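DUF3247 family protein (Xanthomonas campestris pv. campestris, PDB 2E12) is of unknown function but adopts a novel variant of the Sm-like fold, and so may, by analogy with Sm proteins, act in RNA-related processes. Local coordinates at residues Arg30-Ile33 and Ser39-Ala42; Val47-Gln52 and Gly65-Asp70; Lys23-Gln28 and Ile81-Ile86. All coordinates share one frame; numbering follows the deposited sequence.

Contact 1: Arg30-Ile33 and Ser39-Ala42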
ATOM      1  N   ARG A  30      -2.704 -18.568  -7.766  1.00  2.75           N
ATOM      2  CA  ARG A  30      -1.411 -19.247  -7.772  1.00  2.75           C
ATOM      3  C   ARG A  30      -0.317 -18.201  -7.894  1.00  2.75           C
ATOM      4  O   ARG A  30      -0.329 -17.382  -8.818  1.00  2.75           O
ATOM      5  CB  ARG A  30      -1.341 -20.226  -8.935  1.00  2.75           C
ATOM      6  CG  ARG A  30      -2.151 -21.497  -8.720  1.00  2.75           C
ATOM      7  CD  ARG A  30      -2.255 -22.297 -10.003  1.00  2.75           C
ATOM      8  NE  ARG A  30      -0.964 -22.804 -10.466  1.00  2.75           N
ATOM      9  CZ  ARG A  30      -0.694 -23.064 -11.738  1.00  2.75           C
ATOM     10  NH1 ARG A  30      -1.626 -22.859 -12.657  1.00  2.75           N
ATOM     11  NH2 ARG A  30       0.501 -23.524 -12.090  1.00  2.75           N
ATOM     12  N   VAL A  31       0.620 -18.214  -6.953  1.00  6.58           N
ATOM     13  CA  VAL A  31       1.690 -17.232  -6.968  1.00  6.58           C
ATOM     14  C   VAL A  31       3.006 -17.806  -6.470  1.00  6.58           C
ATOM     15  O   VAL A  31       3.059 -18.919  -5.942  1.00  6.58           O
ATOM     16  CB  VAL A  31       1.331 -16.029  -6.072  1.00  6.58           C
ATOM     17  CG1 VAL A  31       0.021 -15.406  -6.524  1.00 17.56           C
ATOM     18  CG2 VAL A  31       1.215 -16.487  -4.627  1.00 17.56           C
ATOM     19  N   ARG A  32       4.070 -17.044  -6.678  1.00  6.58           N
ATOM     20  CA  ARG A  32       5.395 -17.424  -6.206  1.00  6.58           C
ATOM     21  C   ARG A  32       5.737 -16.244  -5.316  1.00  6.58           C
ATOM     22  O   ARG A  32       5.556 -15.091  -5.718  1.00  6.58           O
ATOM     23  CB  ARG A  32       6.392 -17.525  -7.355  1.00  6.58           C
ATOM     24  CG  ARG A  32       7.516 -18.531  -7.131  1.00 17.56           C
ATOM     25  CD  ARG A  32       8.128 -18.948  -8.469  1.00 28.54           C
ATOM     26  NE  ARG A  32       8.376 -17.802  -9.343  1.00 39.52           N
ATOM     27  CZ  ARG A  32       9.224 -16.814  -9.069  1.00 50.50           C
ATOM     28  NH1 ARG A  32       9.919 -16.823  -7.938  1.00 61.48           N
ATOM     29  NH2 ARG A  32       9.369 -15.810  -9.920  1.00 61.48           N
ATOM     30  N   ILE A  33       6.221 -16.532  -4.115  1.00  6.58           N
ATOM     31  CA  ILE A  33       6.533 -15.493  -3.145  1.00  6.58           C
ATOM     32  C   ILE A  33       8.004 -15.381  -2.777  1.00  6.58           C
ATOM     33  O   ILE A  33       8.679 -16.388  -2.610  1.00  6.58           O
ATOM     34  CB  ILE A  33       5.740 -15.752  -1.853  1.00  6.58           C
ATOM     35  CG1 ILE A  33       4.250 -15.868  -2.189  1.00 17.56           C
ATOM     36  CG2 ILE A  33       5.994 -14.641  -0.840  1.00 17.56           C
ATOM     37  CD1 ILE A  33       3.389 -16.316  -1.024  1.00 28.54           C
ATOM     38  N   SER A  39      14.565 -17.240   0.908  1.00  6.58           N
ATOM     39  CA  SER A  39      13.763 -18.350   0.416  1.00  6.58           C
ATOM     40  C   SER A  39      12.551 -17.878  -0.385  1.00  6.58           C
ATOM     41  O   SER A  39      12.258 -16.682  -0.481  1.00  6.58           O
ATOM     42  CB  SER A  39      13.312 -19.237   1.583  1.00  6.58           C
ATOM     43  OG  SER A  39      12.427 -18.536   2.440  1.00 17.56           O
ATOM     44  N   MET A  40      11.848 -18.839  -0.965  1.00  6.58           N
ATOM     45  CA  MET A  40      10.683 -18.540  -1.768  1.00  6.58           C
ATOM     46  C   MET A  40       9.778 -19.749  -1.784  1.00  6.58           C
ATOM     47  O   MET A  40      10.237 -20.880  -1.921  1.00  6.58           O
ATOM     48  CB  MET A  40      11.111 -18.163  -3.189  1.00  6.58           C
ATOM     49  CG  MET A  40      12.184 -19.054  -3.798  1.00 17.56           C
ATOM     50  SD  MET A  40      11.617 -20.707  -4.259  1.00 28.54           S
ATOM     51  CE  MET A  40      11.168 -20.449  -5.989  1.00 39.52           C
ATOM     52  N   ILE A  41       8.487 -19.498  -1.605  1.00  6.58           N
ATOM     53  CA  ILE A  41       7.490 -20.559  -1.604  1.00  6.58           C
ATOM     54  C   ILE A  41       6.505 -20.299  -2.728  1.00  6.58           C
ATOM     55  O   ILE A  41       6.168 -19.154  -3.018  1.00  6.58           O
ATOM     56  CB  ILE A  41       6.728 -20.617  -0.257  1.00  6.58           C
ATOM     57  CG1 ILE A  41       5.703 -21.754  -0.290  1.00 17.56           C
ATOM     58  CG2 ILE A  41       6.031 -19.284   0.011  1.00 17.56           C
ATOM     59  CD1 ILE A  41       5.063 -22.059   1.051  1.00 28.54           C
ATOM     60  N   ALA A  42       6.054 -21.364  -3.372  1.00  6.58           N
ATOM     61  CA  ALA A  42       5.105 -21.234  -4.463  1.00  6.58           C
ATOM     62  C   ALA A  42       3.940 -22.160  -4.184  1.00  6.58           C
ATOM     63  O   ALA A  42       4.115 -23.212  -3.575  1.00  6.58           O
ATOM     64  CB  ALA A  42       5.757 -21.606  -5.766  1.00  6.58           C
TER
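I33 and I41 lie side by side across a beta hairpin of the Sm-like fold, their side chains pointing the same way. The hairpin joins strands 30-35 and 40-42. Its two short segments run antiparallel, at 172°. CB of I33 is 4.0 Å from CG2 of I41, and CD1 of I33 is 4.1 Å from the same methyl. I41 turns this branch to its neighbour because its CG1 is anti to the backbone N (chi1 -179°). The longer CG1-CD1 arm then leads away from I33, to I69 of strand 61-70. I41 also packs on I81, and I33 continues inward to L67. This face of the hairpin therefore covers the apolar interior.

R32 and A42 are on the other face. They form a non-hydrogen-bonded pair, with their CA atoms 4.2 Å apart. The R32 side chain starts out alongside A42, and its CG touches A42 CB at 3.8 Å. Further out, the R32 chain bends at chi3. M40 is folded too, with bends at chi2 and chi3. Its terminal methyl CE comes within 4.2 Å of R32 CD and meets the guanidinium group obliquely. The R32 side chain also touches P93, near the C-terminal end of the modelled chain. This face is partly exposed, and the apolar parts of the arginine do the packing.

The backbone joins the two strands unevenly. I33 N donates a good bond to I41 O, 2.8 Å long with an angle of 160° at the hydrogen. The return bond, from I41 N to I33 O, is weak and bent. A CA-H...O contact supplements it, with M40 CA 3.1 Å from I33 O.

Contact 2: Val47-Gln52 and Gly65-Asp70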
ATOM      1  N   VAL A  47      -6.723 -19.092   1.387  1.00  2.75           N
ATOM      2  CA  VAL A  47      -7.820 -18.170   1.641  1.00  2.75           C
ATOM      3  C   VAL A  47      -7.242 -16.750   1.656  1.00  2.75           C
ATOM      4  O   VAL A  47      -6.120 -16.552   2.118  1.00  2.75           O
ATOM      5  CB  VAL A  47      -8.497 -18.510   2.995  1.00  2.75           C
ATOM      6  CG1 VAL A  47      -7.526 -18.269   4.148  1.00  2.75           C
ATOM      7  CG2 VAL A  47      -9.767 -17.702   3.177  1.00  2.75           C
ATOM      8  N   ARG A  48      -7.981 -15.770   1.133  1.00  6.58           N
ATOM      9  CA  ARG A  48      -7.475 -14.396   1.118  1.00  6.58           C
ATOM     10  C   ARG A  48      -7.121 -14.027   2.551  1.00  6.58           C
ATOM     11  O   ARG A  48      -7.952 -14.146   3.450  1.00  6.58           O
ATOM     12  CB  ARG A  48      -8.525 -13.415   0.576  1.00  6.58           C
ATOM     13  CG  ARG A  48      -8.046 -11.957   0.577  1.00 17.56           C
ATOM     14  CD  ARG A  48      -9.149 -10.973   0.176  1.00 28.54           C
ATOM     15  NE  ARG A  48      -9.507 -11.069  -1.237  1.00 39.52           N
ATOM     16  CZ  ARG A  48     -10.402 -10.290  -1.837  1.00 50.50           C
ATOM     17  NH1 ARG A  48     -11.036  -9.350  -1.151  1.00 61.48           N
ATOM     18  NH2 ARG A  48     -10.665 -10.450  -3.127  1.00 61.48           N
ATOM     19  N   PRO A  49      -5.872 -13.592   2.786  1.00  6.58           N
ATOM     20  CA  PRO A  49      -5.452 -13.220   4.141  1.00  6.58           C
ATOM     21  C   PRO A  49      -5.993 -11.860   4.563  1.00  6.58           C
ATOM     22  O   PRO A  49      -6.459 -11.080   3.731  1.00  6.58           O
ATOM     23  CB  PRO A  49      -3.933 -13.238   4.043  1.00  6.58           C
ATOM     24  CG  PRO A  49      -3.693 -12.777   2.642  1.00 17.56           C
ATOM     25  CD  PRO A  49      -4.730 -13.552   1.854  1.00 28.54           C
ATOM     26  N   THR A  50      -5.929 -11.585   5.862  1.00  6.58           N
ATOM     27  CA  THR A  50      -6.419 -10.318   6.394  1.00  6.58           C
ATOM     28  C   THR A  50      -5.390  -9.730   7.347  1.00  6.58           C
ATOM     29  O   THR A  50      -4.689 -10.469   8.041  1.00  6.58           O
ATOM     30  CB  THR A  50      -7.730 -10.527   7.172  1.00  6.58           C
ATOM     31  OG1 THR A  50      -7.472 -11.336   8.325  1.00 17.56           O
ATOM     32  CG2 THR A  50      -8.761 -11.226   6.295  1.00 17.56           C
ATOM     33  N   ILE A  51      -5.286  -8.407   7.372  1.00  6.58           N
ATOM     34  CA  ILE A  51      -4.348  -7.749   8.277  1.00  6.58           C
ATOM     35  C   ILE A  51      -5.107  -7.499   9.577  1.00  6.58           C
ATOM     36  O   ILE A  51      -6.235  -6.995   9.550  1.00  6.58           O
ATOM     37  CB  ILE A  51      -3.851  -6.401   7.695  1.00  6.58           C
ATOM     38  CG1 ILE A  51      -3.182  -6.637   6.337  1.00 17.56           C
ATOM     39  CG2 ILE A  51      -2.871  -5.748   8.655  1.00 17.56           C
ATOM     40  CD1 ILE A  51      -2.014  -7.616   6.366  1.00 28.54           C
ATOM     41  N   GLN A  52      -4.506  -7.877  10.706  1.00  6.58           N
ATOM     42  CA  GLN A  52      -5.144  -7.715  12.011  1.00  6.58           C
ATOM     43  C   GLN A  52      -4.215  -7.154  13.080  1.00  6.58           C
ATOM     44  O   GLN A  52      -3.042  -6.875  12.829  1.00  6.58           O
ATOM     45  CB  GLN A  52      -5.668  -9.060  12.513  1.00  6.58           C
ATOM     46  CG  GLN A  52      -6.550  -9.818  11.546  1.00 17.56           C
ATOM     47  CD  GLN A  52      -6.739 -11.267  11.953  1.00 28.54           C
ATOM     48  OE1 GLN A  52      -7.074 -11.564  13.099  1.00 39.52           O
ATOM     49  NE2 GLN A  52      -6.529 -12.177  11.012  1.00 39.52           N
ATOM     50  N   GLY A  65      -0.176 -10.221   9.668  1.00  2.75           N
ATOM     51  CA  GLY A  65      -1.135 -11.152   9.089  1.00  2.75           C
ATOM     52  C   GLY A  65      -0.561 -12.543   8.872  1.00  2.75           C
ATOM     53  O   GLY A  65       0.657 -12.726   8.817  1.00  2.75           O
ATOM     54  N   GLN A  66      -1.445 -13.531   8.746  1.00  2.75           N
ATOM     55  CA  GLN A  66      -1.025 -14.907   8.540  1.00  2.75           C
ATOM     56  C   GLN A  66      -1.546 -15.410   7.209  1.00  2.75           C
ATOM     57  O   GLN A  66      -2.723 -15.247   6.896  1.00  6.58           O
ATOM     58  CB  GLN A  66      -1.534 -15.793   9.686  1.00  2.75           C
ATOM     59  CG  GLN A  66      -0.946 -15.399  11.050  1.00  2.75           C
ATOM     60  CD  GLN A  66      -1.487 -16.235  12.198  1.00  2.75           C
ATOM     61  OE1 GLN A  66      -1.153 -17.408  12.330  1.00  2.75           O
ATOM     62  NE2 GLN A  66      -2.336 -15.635  13.025  1.00  2.75           N
ATOM     63  N   LEU A  67      -0.647 -16.023   6.441  1.00  2.75           N
ATOM     64  CA  LEU A  67      -0.940 -16.565   5.115  1.00  2.75           C
ATOM     65  C   LEU A  67      -0.745 -18.077   5.096  1.00  2.75           C
ATOM     66  O   LEU A  67       0.238 -18.594   5.632  1.00  6.58           O
ATOM     67  CB  LEU A  67      -0.000 -15.935   4.087  1.00  2.75           C
ATOM     68  CG  LEU A  67       0.016 -16.426   2.638  1.00  2.75           C
ATOM     69  CD1 LEU A  67      -1.281 -16.065   1.954  1.00  2.75           C
ATOM     70  CD2 LEU A  67       1.184 -15.784   1.903  1.00  2.75           C
ATOM     71  N   ARG A  68      -1.705 -18.770   4.494  1.00  2.75           N
ATOM     72  CA  ARG A  68      -1.662 -20.218   4.355  1.00  2.75           C
ATOM     73  C   ARG A  68      -1.553 -20.531   2.865  1.00  2.75           C
ATOM     74  O   ARG A  68      -2.333 -20.021   2.054  1.00  6.58           O
ATOM     75  CB  ARG A  68      -2.937 -20.858   4.915  1.00  2.75           C
ATOM     76  CG  ARG A  68      -2.968 -22.380   4.802  1.00  2.75           C
ATOM     77  CD  ARG A  68      -4.350 -22.930   5.173  1.00  2.75           C
ATOM     78  NE  ARG A  68      -4.788 -23.971   4.254  1.00  2.75           N
ATOM     79  CZ  ARG A  68      -6.008 -24.496   4.229  1.00  2.75           C
ATOM     80  NH1 ARG A  68      -6.944 -24.086   5.083  1.00  2.75           N
ATOM     81  NH2 ARG A  68      -6.304 -25.412   3.322  1.00  2.75           N
ATOM     82  N   ILE A  69      -0.575 -21.355   2.508  1.00  2.75           N
ATOM     83  CA  ILE A  69      -0.358 -21.744   1.122  1.00  2.75           C
ATOM     84  C   ILE A  69      -0.474 -23.262   1.083  1.00  2.75           C
ATOM     85  O   ILE A  69       0.096 -23.942   1.930  1.00  6.58           O
ATOM     86  CB  ILE A  69       1.071 -21.366   0.644  1.00  2.75           C
ATOM     87  CG1 ILE A  69       1.330 -19.890   0.905  1.00  2.75           C
ATOM     88  CG2 ILE A  69       1.242 -21.674  -0.846  1.00  2.75           C
ATOM     89  CD1 ILE A  69       0.314 -18.988   0.239  1.00  2.75           C
ATOM     90  N   ASP A  70      -1.218 -23.782   0.118  1.00  2.75           N
ATOM     91  CA  ASP A  70      -1.345 -25.220  -0.033  1.00  2.75           C
ATOM     92  C   ASP A  70      -0.829 -25.556  -1.416  1.00  2.75           C
ATOM     93  O   ASP A  70      -0.583 -24.678  -2.236  1.00  6.58           O
ATOM     94  CB  ASP A  70      -2.796 -25.698   0.019  1.00  2.75           C
ATOM     95  CG  ASP A  70      -3.593 -25.095   1.146  1.00  2.75           C
ATOM     96  OD1 ASP A  70      -3.021 -24.746   2.204  1.00  2.75           O
ATOM     97  OD2 ASP A  70      -4.825 -24.985   0.965  1.00  2.75           O
TER
HETATM   98  O   HOH W   1      -4.275 -17.181   4.214  1.00  2.13           O
HETATM   99  O   HOH W   2      -4.091 -12.870   9.721  1.00  1.02           O
HETATM  100  O   HOH W   3      -5.304 -14.335   7.596  1.00  2.13           O
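P49 and L67 supply the apolar part of this contact. Their side chains lie side by side and point the same way, with P49 CG 4.1 Å from L67 CD1. L67 has its CG anti to the backbone N (chi1 174°), and its CD1 branch is the one that meets the proline ring. The P49 ring also rests against the backbone, with CB 3.7 Å from Q66 O.

Water makes the polar links. The segments belong to the hairpin of strands 44-55 and 61-70, yet no direct hydrogen bond joins residues 47-52 to 65-70. Three waters stand between them. The first donates to V47 O at 2.9 Å and accepts from R68 N at 3.0 Å. The second donates to T50 O at 3.0 Å and accepts from Q66 N at 2.9 Å. The third donates to Q66 O at 2.8 Å and takes a weak bond from T50 N.

Charge pairing does not cross the contact. Within 65-70, R68 grips D70 side-on, using NE and NH2 for one oxygen each. NE meets the syn lone pair of OD1 at 2.8 Å, almost in the guanidinium plane and nearly straight (171°). NH2 reaches OD2 at a tilt from that plane. R48 of the other segment pairs with D26.

Direct backbone bonds return at both ends, between Q52 and N64 and between R68 and A46. The other edge of 65-70 is bonded to strand 79-82. The chemistry implies a hairpin parted between its two ends, where waters stand in for direct backbone bonds, T50 N being held only weakly, and P49-L67 packing is the direct side-chain contact.

Contact 3: Lys23-Gln28 and Ile81-Ile86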
ATOM      1  N   LYS A  23      -3.775  -7.501  -1.690  1.00  6.58           N
ATOM      2  CA  LYS A  23      -4.288  -7.215  -3.024  1.00  6.58           C
ATOM      3  C   LYS A  23      -3.691  -8.158  -4.068  1.00  6.58           C
ATOM      4  O   LYS A  23      -4.319  -8.460  -5.081  1.00  6.58           O
ATOM      5  CB  LYS A  23      -3.959  -5.767  -3.404  1.00  6.58           C
ATOM      6  CG  LYS A  23      -4.793  -4.713  -2.692  1.00 17.56           C
ATOM      7  CD  LYS A  23      -6.184  -4.616  -3.292  1.00 28.54           C
ATOM      8  CE  LYS A  23      -6.094  -4.460  -4.805  1.00 39.52           C
ATOM      9  NZ  LYS A  23      -5.058  -3.456  -5.183  1.00 50.50           N
ATOM     10  N   LEU A  24      -2.468  -8.614  -3.818  1.00  6.58           N
ATOM     11  CA  LEU A  24      -1.792  -9.513  -4.737  1.00  6.58           C
ATOM     12  C   LEU A  24      -1.913 -10.982  -4.319  1.00  6.58           C
ATOM     13  O   LEU A  24      -1.418 -11.867  -5.008  1.00  6.58           O
ATOM     14  CB  LEU A  24      -0.319  -9.125  -4.844  1.00  6.58           C
ATOM     15  CG  LEU A  24      -0.055  -7.675  -5.261  1.00 17.56           C
ATOM     16  CD1 LEU A  24       1.449  -7.424  -5.270  1.00 28.54           C
ATOM     17  CD2 LEU A  24      -0.656  -7.400  -6.632  1.00 28.54           C
ATOM     18  N   LEU A  25      -2.571 -11.243  -3.195  1.00  6.58           N
ATOM     19  CA  LEU A  25      -2.728 -12.613  -2.715  1.00  6.58           C
ATOM     20  C   LEU A  25      -4.194 -12.994  -2.562  1.00  6.58           C
ATOM     21  O   LEU A  25      -4.617 -13.459  -1.498  1.00  6.58           O
ATOM     22  CB  LEU A  25      -2.025 -12.790  -1.362  1.00  6.58           C
ATOM     23  CG  LEU A  25      -0.495 -12.776  -1.347  1.00 17.56           C
ATOM     24  CD1 LEU A  25       0.019 -12.658   0.080  1.00 28.54           C
ATOM     25  CD2 LEU A  25       0.024 -14.043  -2.000  1.00 28.54           C
ATOM     26  N   ASP A  26      -4.971 -12.806  -3.621  1.00  2.75           N
ATOM     27  CA  ASP A  26      -6.381 -13.134  -3.549  1.00  2.75           C
ATOM     28  C   ASP A  26      -6.610 -14.640  -3.337  1.00  2.75           C
ATOM     29  O   ASP A  26      -5.807 -15.479  -3.757  1.00  2.75           O
ATOM     30  CB  ASP A  26      -7.103 -12.659  -4.813  1.00  2.75           C
ATOM     31  CG  ASP A  26      -8.610 -12.697  -4.664  1.00  2.75           C
ATOM     32  OD1 ASP A  26      -9.313 -12.619  -5.698  1.00  2.75           O
ATOM     33  OD2 ASP A  26      -9.101 -12.797  -3.509  1.00  2.75           O
ATOM     34  N   GLY A  27      -7.714 -14.971  -2.673  1.00  2.75           N
ATOM     35  CA  GLY A  27      -8.028 -16.366  -2.417  1.00  2.75           C
ATOM     36  C   GLY A  27      -7.940 -17.245  -3.654  1.00  2.75           C
ATOM     37  O   GLY A  27      -8.465 -16.890  -4.721  1.00  2.75           O
ATOM     38  N   GLN A  28      -7.245 -18.378  -3.503  1.00  2.75           N
ATOM     39  CA  GLN A  28      -7.058 -19.389  -4.553  1.00  2.75           C
ATOM     40  C   GLN A  28      -6.146 -19.023  -5.724  1.00  2.75           C
ATOM     41  O   GLN A  28      -6.033 -19.793  -6.670  1.00  2.75           O
ATOM     42  CB  GLN A  28      -8.423 -19.848  -5.103  1.00  2.75           C
ATOM     43  CG  GLN A  28      -9.274 -20.632  -4.110  1.00  2.75           C
ATOM     44  CD  GLN A  28      -8.600 -21.911  -3.627  1.00  2.75           C
ATOM     45  OE1 GLN A  28      -8.439 -22.863  -4.382  1.00  2.75           O
ATOM     46  NE2 GLN A  28      -8.204 -21.932  -2.361  1.00  2.75           N
ATOM     47  N   ILE A  81       2.643 -18.787   7.050  1.00  6.58           N
ATOM     48  CA  ILE A  81       3.735 -17.829   7.171  1.00  6.58           C
ATOM     49  C   ILE A  81       3.210 -16.477   7.638  1.00  6.58           C
ATOM     50  O   ILE A  81       2.076 -16.116   7.334  1.00  6.58           O
ATOM     51  CB  ILE A  81       4.428 -17.619   5.811  1.00  6.58           C
ATOM     52  CG1 ILE A  81       5.023 -18.938   5.314  1.00 17.56           C
ATOM     53  CG2 ILE A  81       5.503 -16.548   5.930  1.00 17.56           C
ATOM     54  CD1 ILE A  81       5.741 -18.825   3.977  1.00 28.54           C
ATOM     55  N   TRP A  82       4.020 -15.740   8.389  1.00  6.58           N
ATOM     56  CA  TRP A  82       3.606 -14.411   8.814  1.00  6.58           C
ATOM     57  C   TRP A  82       3.981 -13.510   7.642  1.00  6.58           C
ATOM     58  O   TRP A  82       5.085 -13.605   7.102  1.00  6.58           O
ATOM     59  CB  TRP A  82       4.322 -13.983  10.101  1.00  6.58           C
ATOM     60  CG  TRP A  82       3.864 -14.754  11.302  1.00 17.56           C
ATOM     61  CD1 TRP A  82       4.404 -15.905  11.791  1.00 28.54           C
ATOM     62  CD2 TRP A  82       2.723 -14.469  12.120  1.00 28.54           C
ATOM     63  NE1 TRP A  82       3.672 -16.358  12.863  1.00 39.52           N
ATOM     64  CE2 TRP A  82       2.633 -15.495  13.087  1.00 39.52           C
ATOM     65  CE3 TRP A  82       1.765 -13.445  12.129  1.00 39.52           C
ATOM     66  CZ2 TRP A  82       1.622 -15.530  14.056  1.00 50.50           C
ATOM     67  CZ3 TRP A  82       0.756 -13.480  13.093  1.00 50.50           C
ATOM     68  CH2 TRP A  82       0.696 -14.518  14.043  1.00 61.48           C
ATOM     69  N   MET A  83       3.049 -12.651   7.241  1.00  6.58           N
ATOM     70  CA  MET A  83       3.246 -11.783   6.083  1.00  6.58           C
ATOM     71  C   MET A  83       4.330 -10.704   6.119  1.00  6.58           C
ATOM     72  O   MET A  83       4.735 -10.220   5.063  1.00  6.58           O
ATOM     73  CB  MET A  83       1.899 -11.172   5.686  1.00  6.58           C
ATOM     74  CG  MET A  83       0.990 -12.171   4.971  1.00 17.56           C
ATOM     75  SD  MET A  83      -0.760 -11.713   4.952  1.00 28.54           S
ATOM     76  CE  MET A  83      -0.809 -10.606   3.547  1.00 39.52           C
ATOM     77  N   ASP A  84       4.811 -10.324   7.299  1.00  6.58           N
ATOM     78  CA  ASP A  84       5.870  -9.312   7.364  1.00  6.58           C
ATOM     79  C   ASP A  84       7.188  -9.839   6.784  1.00  6.58           C
ATOM     80  O   ASP A  84       8.157  -9.095   6.630  1.00  6.58           O
ATOM     81  CB  ASP A  84       6.108  -8.856   8.808  1.00  6.58           C
ATOM     82  CG  ASP A  84       6.405 -10.010   9.755  1.00 17.56           C
ATOM     83  OD1 ASP A  84       6.914  -9.747  10.865  1.00 28.54           O
ATOM     84  OD2 ASP A  84       6.127 -11.172   9.398  1.00 28.54           O
ATOM     85  N   ARG A  85       7.218 -11.125   6.460  1.00  6.58           N
ATOM     86  CA  ARG A  85       8.416 -11.756   5.906  1.00  6.58           C
ATOM     87  C   ARG A  85       8.481 -11.672   4.375  1.00  6.58           C
ATOM     88  O   ARG A  85       9.487 -12.046   3.767  1.00  6.58           O
ATOM     89  CB  ARG A  85       8.466 -13.227   6.329  1.00  6.58           C
ATOM     90  CG  ARG A  85       8.255 -13.470   7.823  1.00 17.56           C
ATOM     91  CD  ARG A  85       9.460 -13.059   8.678  1.00 28.54           C
ATOM     92  NE  ARG A  85       9.723 -11.621   8.656  1.00 39.52           N
ATOM     93  CZ  ARG A  85      10.702 -11.030   9.335  1.00 50.50           C
ATOM     94  NH1 ARG A  85      11.515 -11.751  10.096  1.00 61.48           N
ATOM     95  NH2 ARG A  85      10.871  -9.718   9.255  1.00 61.48           N
ATOM     96  N   ILE A  86       7.415 -11.175   3.753  1.00  2.75           N
ATOM     97  CA  ILE A  86       7.351 -11.079   2.291  1.00  2.75           C
ATOM     98  C   ILE A  86       8.041  -9.877   1.674  1.00  2.75           C
ATOM     99  O   ILE A  86       7.912  -8.763   2.163  1.00  6.58           O
ATOM    100  CB  ILE A  86       5.889 -11.089   1.800  1.00  2.75           C
ATOM    101  CG1 ILE A  86       5.282 -12.465   2.090  1.00  2.75           C
ATOM    102  CG2 ILE A  86       5.829 -10.714   0.308  1.00  2.75           C
ATOM    103  CD1 ILE A  86       3.800 -12.592   1.803  1.00  2.75           C
TER
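L25 meets M83 and I86 tip to tip, through one methyl. L25 CD1 is 4.1 Å from M83 CE and 4.2 Å from I86 CD1. No hydrogen bond crosses between the segments, and the contact is purely apolar and buried. The backbones stay well apart, with L25 CA 10.7 Å from M83 CA. Long side chains cover that span from both sides. M83 bends at chi3 (84°), and its terminal methyl is the atom that touches L25.

The next shell surrounds these three side chains. L25 also packs on V45 and L67. M83 touches W21 and V22 of helix 12-23, and P49. I86 rests on W21 as well, so the end of the helix helps enclose the methyl groups.

Backbone bonds tie down the M83-I86 side. Residues 83-85 form a short 3-10 turn. I86 N bonds to M83 O at 3.1 Å across the turn, consistent with both side chains facing L25. M83 is further held by backbone bonding to G65. R85 is bonded to D36 through both its backbone and a salt bridge, while D84 OD1 bonds to Y9 OH. Within the turn, R85 NE and D84 OD2 form only a long charge pair at 3.7 Å.

L25 sits in the irregular loop after the helix. Farther along this loop, Q28 bonds to V45 by backbone and to A46 O by its side-chain amide. L24, next to L25, packs on Q12 of the second subunit. A helix packed against a small strongly bent sheet, with a 3-10 turn leading into the last strand, is characteristic of the Sm-like fold, of which this protein is a novel variant.

In the fold
The three contacts close around one apolar interior of the Sm-like fold. The centres of contacts 2 and 3 are about 6 Å apart. Strand to strand, L67 O and I81 N make a probable hydrogen bond of 2.8 Å. R48 NH2 and D26 OD2 add a salt bridge of 2.8 Å, and Q66 packs on W82. Contact 1 lies farther out, with its centre about 10 Å from that of contact 3 and about 14 Å from that of contact 2. It still meets contact 3 directly: I33 CG2 is 3.7 Å from I86 CG1, and V31 CG2 is 3.8 Å from L25 CD2. L67 of contact 2 touches both I33 and L25, and so links the other two contacts.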